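Long-range contacts in Alp7A (Bacillus subtilis, PDB 5EC0), which probably assembles, as an actin-like nucleotide-binding protein of the bacterial cytoskeleton, into filaments that help segregate plasmids in Bacillus subtilis: residues G40-I45 / V159-L164; R55-T60 / Y68-E73; Q126-I131 / R178-V183; T217-L222 / F236-A241. All coordinates share one frame; numbering follows the deposited sequence.

Interaction 1. Residues G40-I45 / V159-L164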
loop_
_atom_site.group_PDB
_atom_site.type_symbol
_atom_site.label_atom_id
_atom_site.label_comp_id
_atom_site.label_asym_id
_atom_site.label_seq_id
_atom_site.Cartn_x
_atom_site.Cartn_y
_atom_site.Cartn_z
ATOM N N GLY A 40 -13.383 -15.879 -25.183
ATOM C CA GLY A 40 -14.040 -14.834 -25.955
ATOM C C GLY A 40 -14.130 -13.513 -25.197
ATOM O O GLY A 40 -14.811 -12.579 -25.624
ATOM N N LYS A 41 -13.460 -13.454 -24.049
ATOM C CA LYS A 41 -13.171 -12.198 -23.364
ATOM C C LYS A 41 -12.117 -11.467 -24.164
ATOM O O LYS A 41 -12.342 -10.379 -24.707
ATOM C CB LYS A 41 -12.652 -12.451 -21.946
ATOM C CG LYS A 41 -11.971 -11.251 -21.283
ATOM C CD LYS A 41 -13.018 -10.324 -20.688
ATOM C CE LYS A 41 -12.415 -9.032 -20.192
ATOM N NZ LYS A 41 -11.724 -8.296 -21.285
ATOM N N PHE A 42 -10.965 -12.125 -24.234
ATOM C CA PHE A 42 -9.753 -11.591 -24.816
ATOM C C PHE A 42 -9.616 -12.100 -26.256
ATOM O O PHE A 42 -9.659 -13.307 -26.494
ATOM C CB PHE A 42 -8.572 -12.001 -23.943
ATOM C CG PHE A 42 -7.250 -11.527 -24.436
ATOM C CD1 PHE A 42 -7.073 -10.216 -24.829
ATOM C CD2 PHE A 42 -6.168 -12.382 -24.468
ATOM C CE1 PHE A 42 -5.844 -9.772 -25.266
ATOM C CE2 PHE A 42 -4.945 -11.946 -24.911
ATOM C CZ PHE A 42 -4.777 -10.643 -25.294
ATOM N N THR A 43 -9.458 -11.177 -27.205
ATOM C CA THR A 43 -9.608 -11.480 -28.633
ATOM C C THR A 43 -8.298 -11.541 -29.459
ATOM O O THR A 43 -8.131 -12.438 -30.292
ATOM C CB THR A 43 -10.582 -10.445 -29.292
ATOM O OG1 THR A 43 -11.928 -10.950 -29.270
ATOM C CG2 THR A 43 -10.191 -10.154 -30.715
ATOM N N SER A 44 -7.378 -10.603 -29.248
ATOM C CA SER A 44 -6.150 -10.570 -30.046
ATOM C C SER A 44 -4.919 -10.883 -29.196
ATOM O O SER A 44 -4.819 -10.429 -28.065
ATOM C CB SER A 44 -5.986 -9.207 -30.733
ATOM O OG SER A 44 -7.182 -8.767 -31.368
ATOM N N ILE A 45 -3.988 -11.656 -29.755
ATOM C CA ILE A 45 -2.760 -12.081 -29.068
ATOM C C ILE A 45 -1.867 -10.916 -28.616
ATOM O O ILE A 45 -1.781 -9.894 -29.296
ATOM C CB ILE A 45 -1.911 -13.001 -29.993
ATOM C CG1 ILE A 45 -2.802 -13.977 -30.768
ATOM C CG2 ILE A 45 -0.839 -13.744 -29.210
ATOM C CD1 ILE A 45 -2.054 -14.812 -31.786
ATOM N N VAL A 159 -2.133 -18.320 -16.563
ATOM C CA VAL A 159 -2.328 -17.076 -17.297
ATOM C C VAL A 159 -3.096 -17.431 -18.557
ATOM O O VAL A 159 -2.676 -18.300 -19.313
ATOM C CB VAL A 159 -0.997 -16.390 -17.659
ATOM C CG1 VAL A 159 -1.260 -15.119 -18.439
ATOM C CG2 VAL A 159 -0.193 -16.079 -16.402
ATOM N N LEU A 160 -4.235 -16.784 -18.778
ATOM C CA LEU A 160 -5.079 -17.158 -19.913
ATOM C C LEU A 160 -4.993 -16.125 -21.017
ATOM O O LEU A 160 -5.615 -16.268 -22.062
ATOM C CB LEU A 160 -6.525 -17.334 -19.460
ATOM C CG LEU A 160 -6.676 -18.325 -18.302
ATOM C CD1 LEU A 160 -8.083 -18.267 -17.723
ATOM C CD2 LEU A 160 -6.322 -19.752 -18.741
ATOM N N THR A 161 -4.220 -15.072 -20.774
ATOM C CA THR A 161 -3.980 -14.049 -21.787
ATOM C C THR A 161 -3.266 -14.671 -23.001
ATOM O O THR A 161 -2.152 -15.180 -22.883
ATOM C CB THR A 161 -3.160 -12.891 -21.182
ATOM O OG1 THR A 161 -3.782 -12.466 -19.962
ATOM C CG2 THR A 161 -3.061 -11.713 -22.125
ATOM N N LEU A 162 -3.926 -14.663 -24.157
ATOM C CA LEU A 162 -3.360 -15.226 -25.387
ATOM C C LEU A 162 -1.971 -14.658 -25.699
ATOM O O LEU A 162 -1.767 -13.445 -25.656
ATOM C CB LEU A 162 -4.294 -14.981 -26.573
ATOM C CG LEU A 162 -5.567 -15.822 -26.746
ATOM C CD1 LEU A 162 -6.565 -15.626 -25.605
ATOM C CD2 LEU A 162 -6.222 -15.496 -28.086
ATOM N N GLY A 163 -1.023 -15.542 -26.007
ATOM C CA GLY A 163 0.361 -15.151 -26.205
ATOM C C GLY A 163 1.279 -15.416 -25.022
ATOM O O GLY A 163 2.489 -15.555 -25.199
ATOM N N LEU A 164 0.710 -15.487 -23.818
ATOM C CA LEU A 164 1.493 -15.673 -22.588
ATOM C C LEU A 164 0.895 -16.748 -21.680
ATOM O O LEU A 164 1.136 -16.759 -20.475
ATOM C CB LEU A 164 1.600 -14.358 -21.817
ATOM C CG LEU A 164 2.399 -13.247 -22.496
ATOM C CD1 LEU A 164 2.160 -11.913 -21.809
ATOM C CD2 LEU A 164 3.888 -13.587 -22.526
#
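F42 and L162 carry most of this contact, with I45 extending it along the surface. The phenylalanine has CG anti to its backbone N (chi1 179°), and its ring reaches the opposite loop with one rim leading. CE2 arrives 3.0 Å from L162 N, the amide lying at the ring edge and near the ring plane; L162 also shares a backbone hydrogen bond with V46. The two side chains slide past each other in opposite directions, L162 CB packing 3.5 Å from F42 CE2 and L162 CD1 3.5 Å from F42 CD2. T161 adds its methyl, CG2 lying 3.4 Å from F42 CE2, while its hydroxyl turns to R55 O. Residues T161 to L164 form a type II beta turn, closed by L164 N bonding to T161 O at 3.0 Å, and this turn connects strands 153-159 and 166-179. G163 takes the third position, where its positive phi (101°) suits a residue without a side chain. I45 sets CG2 over this glycine, 3.5 Å from G163 CA, and the same methyl lies 3.7 Å from L162 O. A CB on G163 would run into it. T43 contributes a looser touch, its O 4.2 Å from L162 CD2.

Interaction 2. Residues R55-T60 / Y68-E73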
loop_
_atom_site.group_PDB
_atom_site.type_symbol
_atom_site.label_atom_id
_atom_site.label_comp_id
_atom_site.label_asym_id
_atom_site.label_seq_id
_atom_site.Cartn_x
_atom_site.Cartn_y
_atom_site.Cartn_z
ATOM N N ARG A 55 -3.530 -6.617 -18.759
ATOM C CA ARG A 55 -4.354 -7.640 -19.401
ATOM C C ARG A 55 -4.355 -8.931 -18.574
ATOM O O ARG A 55 -4.238 -10.028 -19.120
ATOM C CB ARG A 55 -3.870 -7.900 -20.839
ATOM C CG ARG A 55 -3.823 -6.624 -21.736
ATOM C CD ARG A 55 -3.186 -6.878 -23.097
ATOM N NE ARG A 55 -3.062 -5.652 -23.903
ATOM C CZ ARG A 55 -3.864 -5.295 -24.909
ATOM N NH1 ARG A 55 -4.884 -6.067 -25.275
ATOM N NH2 ARG A 55 -3.639 -4.160 -25.567
ATOM N N LEU A 56 -4.508 -8.789 -17.257
ATOM C CA LEU A 56 -4.421 -9.933 -16.344
ATOM C C LEU A 56 -5.701 -10.755 -16.266
ATOM O O LEU A 56 -6.661 -10.390 -15.581
ATOM C CB LEU A 56 -4.037 -9.467 -14.938
ATOM C CG LEU A 56 -2.588 -9.002 -14.845
ATOM C CD1 LEU A 56 -2.285 -8.470 -13.473
ATOM C CD2 LEU A 56 -1.635 -10.122 -15.224
ATOM N N LEU A 57 -5.688 -11.886 -16.950
ATOM C CA LEU A 57 -6.787 -12.830 -16.912
ATOM C C LEU A 57 -6.220 -14.175 -16.491
ATOM O O LEU A 57 -5.471 -14.806 -17.242
ATOM C CB LEU A 57 -7.467 -12.927 -18.280
ATOM C CG LEU A 57 -8.547 -13.998 -18.464
ATOM C CD1 LEU A 57 -9.726 -13.777 -17.513
ATOM C CD2 LEU A 57 -9.023 -14.055 -19.928
ATOM N N VAL A 58 -6.562 -14.612 -15.289
ATOM C CA VAL A 58 -5.962 -15.807 -14.735
ATOM C C VAL A 58 -7.018 -16.765 -14.222
ATOM O O VAL A 58 -8.163 -16.385 -14.020
ATOM C CB VAL A 58 -5.009 -15.476 -13.573
ATOM C CG1 VAL A 58 -3.873 -14.567 -14.042
ATOM C CG2 VAL A 58 -5.787 -14.841 -12.415
ATOM N N SER A 59 -6.626 -18.013 -14.006
ATOM C CA SER A 59 -7.482 -18.949 -13.302
ATOM C C SER A 59 -6.667 -19.622 -12.218
ATOM O O SER A 59 -5.450 -19.768 -12.344
ATOM C CB SER A 59 -8.071 -19.993 -14.243
ATOM O OG SER A 59 -7.097 -20.960 -14.583
ATOM N N THR A 60 -7.333 -20.027 -11.147
ATOM C CA THR A 60 -6.661 -20.775 -10.114
ATOM C C THR A 60 -7.684 -21.702 -9.468
ATOM O O THR A 60 -8.892 -21.489 -9.599
ATOM C CB THR A 60 -6.003 -19.840 -9.076
ATOM O OG1 THR A 60 -5.135 -20.600 -8.231
ATOM C CG2 THR A 60 -7.051 -19.157 -8.227
ATOM N N TYR A 68 -12.150 -18.207 -12.433
ATOM C CA TYR A 68 -11.587 -17.283 -13.419
ATOM C C TYR A 68 -11.699 -15.823 -12.943
ATOM O O TYR A 68 -12.777 -15.370 -12.554
ATOM C CB TYR A 68 -12.291 -17.489 -14.780
ATOM C CG TYR A 68 -12.163 -18.909 -15.306
ATOM C CD1 TYR A 68 -13.014 -19.922 -14.872
ATOM C CD2 TYR A 68 -11.165 -19.247 -16.216
ATOM C CE1 TYR A 68 -12.878 -21.230 -15.337
ATOM C CE2 TYR A 68 -11.029 -20.541 -16.694
ATOM C CZ TYR A 68 -11.881 -21.529 -16.251
ATOM O OH TYR A 68 -11.731 -22.817 -16.725
ATOM N N PHE A 69 -10.588 -15.095 -12.968
ATOM C CA PHE A 69 -10.549 -13.741 -12.414
ATOM C C PHE A 69 -9.910 -12.722 -13.339
ATOM O O PHE A 69 -8.854 -12.971 -13.916
ATOM C CB PHE A 69 -9.776 -13.703 -11.077
ATOM C CG PHE A 69 -10.297 -14.654 -10.041
ATOM C CD1 PHE A 69 -9.819 -15.960 -9.973
ATOM C CD2 PHE A 69 -11.262 -14.248 -9.134
ATOM C CE1 PHE A 69 -10.307 -16.851 -9.024
ATOM C CE2 PHE A 69 -11.757 -15.131 -8.181
ATOM C CZ PHE A 69 -11.279 -16.435 -8.127
ATOM N N LEU A 70 -10.555 -11.565 -13.444
ATOM C CA LEU A 70 -9.934 -10.362 -13.974
ATOM C C LEU A 70 -9.240 -9.651 -12.824
ATOM O O LEU A 70 -9.835 -9.459 -11.766
ATOM C CB LEU A 70 -10.976 -9.438 -14.627
ATOM C CG LEU A 70 -11.796 -10.035 -15.774
ATOM C CD1 LEU A 70 -13.000 -9.153 -16.172
ATOM C CD2 LEU A 70 -10.893 -10.285 -16.974
ATOM N N VAL A 71 -7.986 -9.257 -13.033
ATOM C CA VAL A 71 -7.174 -8.645 -11.991
ATOM C C VAL A 71 -6.591 -7.306 -12.423
ATOM O O VAL A 71 -6.077 -7.174 -13.533
ATOM C CB VAL A 71 -5.997 -9.549 -11.591
ATOM C CG1 VAL A 71 -5.183 -8.893 -10.486
ATOM C CG2 VAL A 71 -6.477 -10.965 -11.223
ATOM N N GLY A 72 -6.639 -6.321 -11.537
ATOM C CA GLY A 72 -6.014 -5.044 -11.817
ATOM C C GLY A 72 -6.800 -4.227 -12.823
ATOM O O GLY A 72 -8.039 -4.228 -12.816
ATOM N N GLU A 73 -6.070 -3.538 -13.695
ATOM C CA GLU A 73 -6.662 -2.606 -14.646
ATOM C C GLU A 73 -7.653 -3.280 -15.595
ATOM O O GLU A 73 -8.585 -2.631 -16.065
ATOM C CB GLU A 73 -5.563 -1.903 -15.451
ATOM C CG GLU A 73 -6.029 -0.680 -16.228
ATOM C CD GLU A 73 -6.568 0.427 -15.324
ATOM O OE1 GLU A 73 -5.902 0.745 -14.313
ATOM O OE2 GLU A 73 -7.648 0.983 -15.634
HETATM O O HOH W 1 -4.884 -6.040 -15.722
#
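V58 O accepts the backbone N-H of F69 at 2.9 Å in an almost straight bond (174° at the hydrogen), and V58 N returns the pairing to F69 O at 3.1 Å. These two bonds make V58 and F69 an antiparallel hydrogen-bonded pair in a beta hairpin, with L57-L70 and S59-Y68 as non-hydrogen-bonded pairs on either side. At L56 and V71 one direct bond remains, V71 N to L56 O at 3.1 Å; in place of the return bond a water accepts from L56 N and donates to V71 O at 2.7 Å. L56, V58, F69 and V71 point to one face. There V58 CG2 meets V71 CG2 at 4.1 Å, and L56 CB lies 3.9 Å from V71 CB. T60 CG2 adds a touch on F69 CE1. L57, S59, Y68 and L70 point to the other face. L57 has CG anti to its backbone N (chi1 173°), and its CD1 packs obliquely on L70 CD2 at 3.7 Å, while S59 CB rests 3.7 Å from Y68 CD2. Helix 95-112 packs on F69 and V71 through V99 and A103, and L102 touches T60; helix 35-38 lies against L57 and Y68, and strands 22-33 and 153-159 flank the hairpin within its sheet.

Interaction 3. Residues Q126-I131 / R178-V183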
loop_
_atom_site.group_PDB
_atom_site.type_symbol
_atom_site.label_atom_id
_atom_site.label_comp_id
_atom_site.label_asym_id
_atom_site.label_seq_id
_atom_site.Cartn_x
_atom_site.Cartn_y
_atom_site.Cartn_z
ATOM N N GLN A 126 6.676 -11.646 2.302
ATOM C CA GLN A 126 6.296 -10.839 3.432
ATOM C C GLN A 126 5.155 -9.907 3.036
ATOM O O GLN A 126 5.169 -9.276 1.961
ATOM C CB GLN A 126 7.514 -10.059 3.940
ATOM C CG GLN A 126 7.485 -9.721 5.385
ATOM C CD GLN A 126 8.746 -9.016 5.858
ATOM O OE1 GLN A 126 9.055 -9.039 7.047
ATOM N NE2 GLN A 126 9.469 -8.369 4.933
ATOM N N THR A 127 4.150 -9.852 3.893
ATOM C CA THR A 127 3.081 -8.879 3.744
ATOM C C THR A 127 2.736 -8.342 5.142
ATOM O O THR A 127 3.579 -8.390 6.061
ATOM C CB THR A 127 1.843 -9.482 3.003
ATOM O OG1 THR A 127 0.885 -8.450 2.756
ATOM C CG2 THR A 127 1.183 -10.641 3.785
ATOM N N MET A 128 1.537 -7.803 5.313
ATOM C CA MET A 128 1.167 -7.200 6.591
ATOM C C MET A 128 -0.351 -7.098 6.689
ATOM O O MET A 128 -1.048 -7.328 5.703
ATOM C CB MET A 128 1.831 -5.817 6.756
ATOM C CG MET A 128 1.866 -5.011 5.473
ATOM S SD MET A 128 2.837 -3.486 5.497
ATOM C CE MET A 128 2.814 -3.093 3.758
ATOM N N LEU A 129 -0.857 -6.772 7.877
ATOM C CA LEU A 129 -2.299 -6.594 8.089
ATOM C C LEU A 129 -2.627 -5.203 8.639
ATOM O O LEU A 129 -1.881 -4.668 9.458
ATOM C CB LEU A 129 -2.844 -7.649 9.051
ATOM C CG LEU A 129 -3.023 -9.063 8.503
ATOM C CD1 LEU A 129 -3.631 -9.932 9.582
ATOM C CD2 LEU A 129 -3.900 -9.030 7.260
ATOM N N PRO A 130 -3.755 -4.632 8.210
ATOM C CA PRO A 130 -4.201 -3.322 8.719
ATOM C C PRO A 130 -4.634 -3.380 10.188
ATOM O O PRO A 130 -5.157 -4.395 10.653
ATOM C CB PRO A 130 -5.390 -2.966 7.810
ATOM C CG PRO A 130 -5.935 -4.304 7.329
ATOM C CD PRO A 130 -4.712 -5.231 7.255
ATOM N N ILE A 131 -4.418 -2.284 10.906
ATOM C CA ILE A 131 -4.730 -2.227 12.326
ATOM C C ILE A 131 -6.219 -2.420 12.588
ATOM O O ILE A 131 -6.603 -3.039 13.589
ATOM C CB ILE A 131 -4.213 -0.899 12.944
ATOM C CG1 ILE A 131 -2.686 -0.903 12.925
ATOM C CG2 ILE A 131 -4.709 -0.702 14.390
ATOM C CD1 ILE A 131 -2.067 0.421 13.272
ATOM N N ARG A 178 3.549 -8.774 8.967
ATOM C CA ARG A 178 3.828 -7.713 9.929
ATOM C C ARG A 178 2.575 -6.870 10.186
ATOM O O ARG A 178 1.494 -7.215 9.732
ATOM C CB ARG A 178 4.966 -6.815 9.423
ATOM C CG ARG A 178 6.205 -7.563 8.982
ATOM C CD ARG A 178 6.783 -8.508 10.065
ATOM N NE ARG A 178 7.944 -9.186 9.500
ATOM C CZ ARG A 178 8.922 -9.753 10.195
ATOM N NH1 ARG A 178 8.892 -9.751 11.516
ATOM N NH2 ARG A 178 9.933 -10.324 9.556
ATOM N N ILE A 179 2.728 -5.774 10.917
ATOM C CA ILE A 179 1.609 -4.880 11.207
ATOM C C ILE A 179 1.747 -3.606 10.398
ATOM O O ILE A 179 2.737 -2.871 10.572
ATOM C CB ILE A 179 1.532 -4.500 12.720
ATOM C CG1 ILE A 179 1.490 -5.752 13.588
ATOM C CG2 ILE A 179 0.300 -3.622 13.000
ATOM C CD1 ILE A 179 1.871 -5.491 15.049
ATOM N N GLU A 180 0.777 -3.350 9.520
ATOM C CA GLU A 180 0.714 -2.079 8.780
ATOM C C GLU A 180 0.860 -0.870 9.708
ATOM O O GLU A 180 0.441 -0.921 10.869
ATOM C CB GLU A 180 -0.605 -1.948 8.007
ATOM C CG GLU A 180 -0.545 -2.419 6.580
ATOM C CD GLU A 180 -1.864 -2.238 5.840
ATOM O OE1 GLU A 180 -2.426 -1.124 5.861
ATOM O OE2 GLU A 180 -2.338 -3.224 5.243
ATOM N N SER A 181 1.456 0.198 9.173
ATOM C CA SER A 181 1.669 1.475 9.869
ATOM C C SER A 181 2.795 1.387 10.898
ATOM O O SER A 181 3.709 2.216 10.900
ATOM C CB SER A 181 0.371 1.960 10.533
ATOM O OG SER A 181 -0.727 1.794 9.654
ATOM N N GLU A 182 2.729 0.394 11.780
ATOM C CA GLU A 182 3.813 0.179 12.730
ATOM C C GLU A 182 5.080 -0.222 11.999
ATOM O O GLU A 182 6.145 0.318 12.301
ATOM C CB GLU A 182 3.437 -0.880 13.779
ATOM C CG GLU A 182 4.506 -1.146 14.850
ATOM C CD GLU A 182 5.543 -2.178 14.421
ATOM O OE1 GLU A 182 5.258 -2.973 13.502
ATOM O OE2 GLU A 182 6.650 -2.198 14.998
ATOM N N VAL A 183 4.982 -1.150 11.038
ATOM C CA VAL A 183 6.186 -1.683 10.378
ATOM C C VAL A 183 6.950 -0.601 9.592
ATOM O O VAL A 183 8.149 -0.723 9.337
ATOM C CB VAL A 183 5.850 -2.878 9.409
ATOM C CG1 VAL A 183 5.170 -2.393 8.133
ATOM C CG2 VAL A 183 7.110 -3.659 9.055
HETATM O O HOH W 2 -0.970 -5.217 3.412
HETATM O O HOH W 3 -2.940 -0.189 9.621
#
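R178 reaches back along strand 119-129 to the amide of Q126. Its CB lies 4.0 Å from T127 O; CG, beside the backbone N, lies close to Q126 OE1, and the bend at chi2 (-55°) keeps CD near it too. NE then donates to Q126 OE1 at 2.7 Å, and NH2 donates to Q126 OE1 at 3.0 Å. The guanidinium thus grips a single oxygen side-on with two nitrogens, holding it near its own plane, while the amide plane is turned 63° away. N7 takes Q126 NE2, which fixes the other end of the amide. An alanine in place of R178 would probably leave Q126 OE1 without both donors and let that end of the amide shift. The strands run parallel: R178 N bonds to T127 O, L129 N to R178 O, and E180 N to L129 O at 3.0 Å, this last donor standing above the carbonyl plane. On the R178 face, M128 SD packs 3.7 Å from E180 CG and 3.7 Å from V183 CG1, crossing both side chains at about a right angle. A water donates to both M128 O and E180 OE2. E180 lies against P130, its side chain about 4 Å from the bound magnesium and about 6 Å from ADP, placing these strand ends at the nucleotide cleft of the actin fold. P130 occupies the N-cap position of helix 131-134, helix 140-149 packs on L129 and I179, helix 364-386 on M128, R178 and V183, and strand 218-223 meets I131 and S181.

Interaction 4. Residues T217-L222 / F236-A241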
loop_
_atom_site.group_PDB
_atom_site.type_symbol
_atom_site.label_atom_id
_atom_site.label_comp_id
_atom_site.label_asym_id
_atom_site.label_seq_id
_atom_site.Cartn_x
_atom_site.Cartn_y
_atom_site.Cartn_z
ATOM N N THR A 217 -8.921 4.433 5.429
ATOM C CA THR A 217 -8.708 4.483 6.884
ATOM C C THR A 217 -7.565 5.425 7.251
ATOM O O THR A 217 -6.717 5.766 6.411
ATOM C CB THR A 217 -8.366 3.094 7.496
ATOM O OG1 THR A 217 -7.092 2.655 7.016
ATOM C CG2 THR A 217 -9.425 2.045 7.163
ATOM N N ASP A 218 -7.536 5.817 8.518
ATOM C CA ASP A 218 -6.401 6.539 9.081
ATOM C C ASP A 218 -5.909 5.818 10.334
ATOM O O ASP A 218 -6.615 5.751 11.335
ATOM C CB ASP A 218 -6.788 7.985 9.385
ATOM C CG ASP A 218 -7.196 8.735 8.137
ATOM O OD1 ASP A 218 -6.338 8.924 7.249
ATOM O OD2 ASP A 218 -8.377 9.123 8.028
ATOM N N ASP A 219 -4.705 5.263 10.261
ATOM C CA ASP A 219 -4.187 4.413 11.334
ATOM C C ASP A 219 -3.021 5.072 12.061
ATOM O O ASP A 219 -2.087 5.582 11.436
ATOM C CB ASP A 219 -3.757 3.056 10.776
ATOM C CG ASP A 219 -4.790 2.459 9.827
ATOM O OD1 ASP A 219 -5.734 1.805 10.309
ATOM O OD2 ASP A 219 -4.661 2.656 8.601
ATOM N N LEU A 220 -3.079 5.061 13.386
ATOM C CA LEU A 220 -2.063 5.736 14.178
ATOM C C LEU A 220 -1.381 4.782 15.146
ATOM O O LEU A 220 -2.037 3.947 15.785
ATOM C CB LEU A 220 -2.679 6.911 14.941
ATOM C CG LEU A 220 -3.356 7.984 14.076
ATOM C CD1 LEU A 220 -4.847 7.745 13.985
ATOM C CD2 LEU A 220 -3.084 9.364 14.637
ATOM N N VAL A 221 -0.060 4.903 15.237
ATOM C CA VAL A 221 0.731 4.100 16.164
ATOM C C VAL A 221 1.567 4.994 17.083
ATOM O O VAL A 221 2.225 5.921 16.617
ATOM C CB VAL A 221 1.669 3.149 15.420
ATOM C CG1 VAL A 221 2.152 2.059 16.365
ATOM C CG2 VAL A 221 0.959 2.544 14.229
ATOM N N LEU A 222 1.545 4.727 18.384
ATOM C CA LEU A 222 2.357 5.519 19.313
ATOM C C LEU A 222 3.697 4.814 19.558
ATOM O O LEU A 222 3.742 3.740 20.163
ATOM C CB LEU A 222 1.602 5.768 20.622
ATOM C CG LEU A 222 2.260 6.669 21.681
ATOM C CD1 LEU A 222 2.557 8.031 21.082
ATOM C CD2 LEU A 222 1.364 6.814 22.919
ATOM N N PHE A 236 -2.107 1.291 19.259
ATOM C CA PHE A 236 -2.524 1.060 17.876
ATOM C C PHE A 236 -3.963 1.506 17.702
ATOM O O PHE A 236 -4.852 0.936 18.334
ATOM C CB PHE A 236 -2.453 -0.429 17.487
ATOM C CG PHE A 236 -1.085 -1.050 17.551
ATOM C CD1 PHE A 236 -0.596 -1.573 18.746
ATOM C CD2 PHE A 236 -0.329 -1.205 16.397
ATOM C CE1 PHE A 236 0.644 -2.187 18.797
ATOM C CE2 PHE A 236 0.918 -1.813 16.430
ATOM C CZ PHE A 236 1.408 -2.309 17.636
ATOM N N VAL A 237 -4.224 2.481 16.835
ATOM C CA VAL A 237 -5.602 2.925 16.647
ATOM C C VAL A 237 -5.939 3.126 15.169
ATOM O O VAL A 237 -5.131 3.651 14.411
ATOM C CB VAL A 237 -5.878 4.227 17.432
ATOM C CG1 VAL A 237 -7.234 4.811 17.062
ATOM C CG2 VAL A 237 -5.797 3.978 18.950
ATOM N N SER A 238 -7.130 2.677 14.767
ATOM C CA SER A 238 -7.629 2.895 13.414
ATOM C C SER A 238 -8.908 3.745 13.401
ATOM O O SER A 238 -9.798 3.534 14.221
ATOM C CB SER A 238 -7.882 1.554 12.731
ATOM O OG SER A 238 -8.069 1.727 11.338
ATOM N N ASN A 239 -8.997 4.701 12.471
ATOM C CA ASN A 239 -10.208 5.532 12.303
ATOM C C ASN A 239 -10.919 5.324 10.973
ATOM O O ASN A 239 -10.261 5.042 9.973
ATOM C CB ASN A 239 -9.852 7.008 12.411
ATOM C CG ASN A 239 -9.483 7.419 13.806
ATOM O OD1 ASN A 239 -10.344 7.578 14.667
ATOM N ND2 ASN A 239 -8.191 7.604 14.040
ATOM N N THR A 240 -12.244 5.499 10.944
ATOM C CA THR A 240 -12.987 5.433 9.684
ATOM C C THR A 240 -14.070 6.524 9.499
ATOM O O THR A 240 -15.252 6.328 9.807
ATOM C CB THR A 240 -13.634 4.050 9.508
ATOM O OG1 THR A 240 -12.647 3.036 9.741
ATOM C CG2 THR A 240 -14.176 3.898 8.095
ATOM N N ALA A 241 -13.620 7.679 8.999
ATOM C CA ALA A 241 -14.456 8.696 8.335
ATOM C C ALA A 241 -13.668 9.166 7.104
ATOM O O ALA A 241 -13.068 10.243 7.111
ATOM C CB ALA A 241 -14.772 9.862 9.266
HETATM O O HOH W 4 -11.017 8.321 8.774
#
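D219 and S238 face each other in the antiparallel pairing of strands 218-223 and 236-239, the edge of the C-terminal sheet in this actin fold; T217 follows the glycines that bind ADP. Backbone bonds come first. L220 N reaches V237 O at 2.7 Å and V237 N returns to L220 O, while D218 and N239 exchange a second such pair. Side-chain bonds centre on D219, whose carboxylate is held at both oxygens: S238 OG donates to OD1 at 2.6 Å from the anti side, and T217 OG1 donates to OD2 at 2.9 Å from the syn side. An alanine at D219 would probably leave the hydroxyls of S238 and T217 without their acceptor and free to turn. The D219 side chain ends about 6 Å from the bound magnesium. D218, on the opposite face, forms a salt bridge with K306, and a water links its OD2 to A241 N. Apolar contact is lighter: V221 CG1 lies 4.1 Å from F236 CE2, the two side chains pointing the same way, and I131 touches both. N239 ND2 is buried by this pairing without a polar partner, 3.3 Å from L220 CD1.

Overall arrangement
Interactions 1 and 2 form one cluster, their centres about 11 Å apart and joined by T161 OG1 to R55 O and L160 N to L57 O. Interactions 3 and 4 form another, about 13 Å between centres, where S181 and E182 pack on D219, V221 and F236. Interactions 2 and 3 share a mixed sheet containing strands 56-62, 65-71, 119-129 and 166-179, whereas interaction 4 lies in a second sheet, with strands 218-223 and 236-239. Along the chain, interaction 2 falls between the segments of interaction 1, interaction 3 alternates with interaction 1, and interaction 4 follows. Interactions 3 and 4 approach the nucleotide and its magnesium from two different sheets; interactions 1 and 2 lie away from that site.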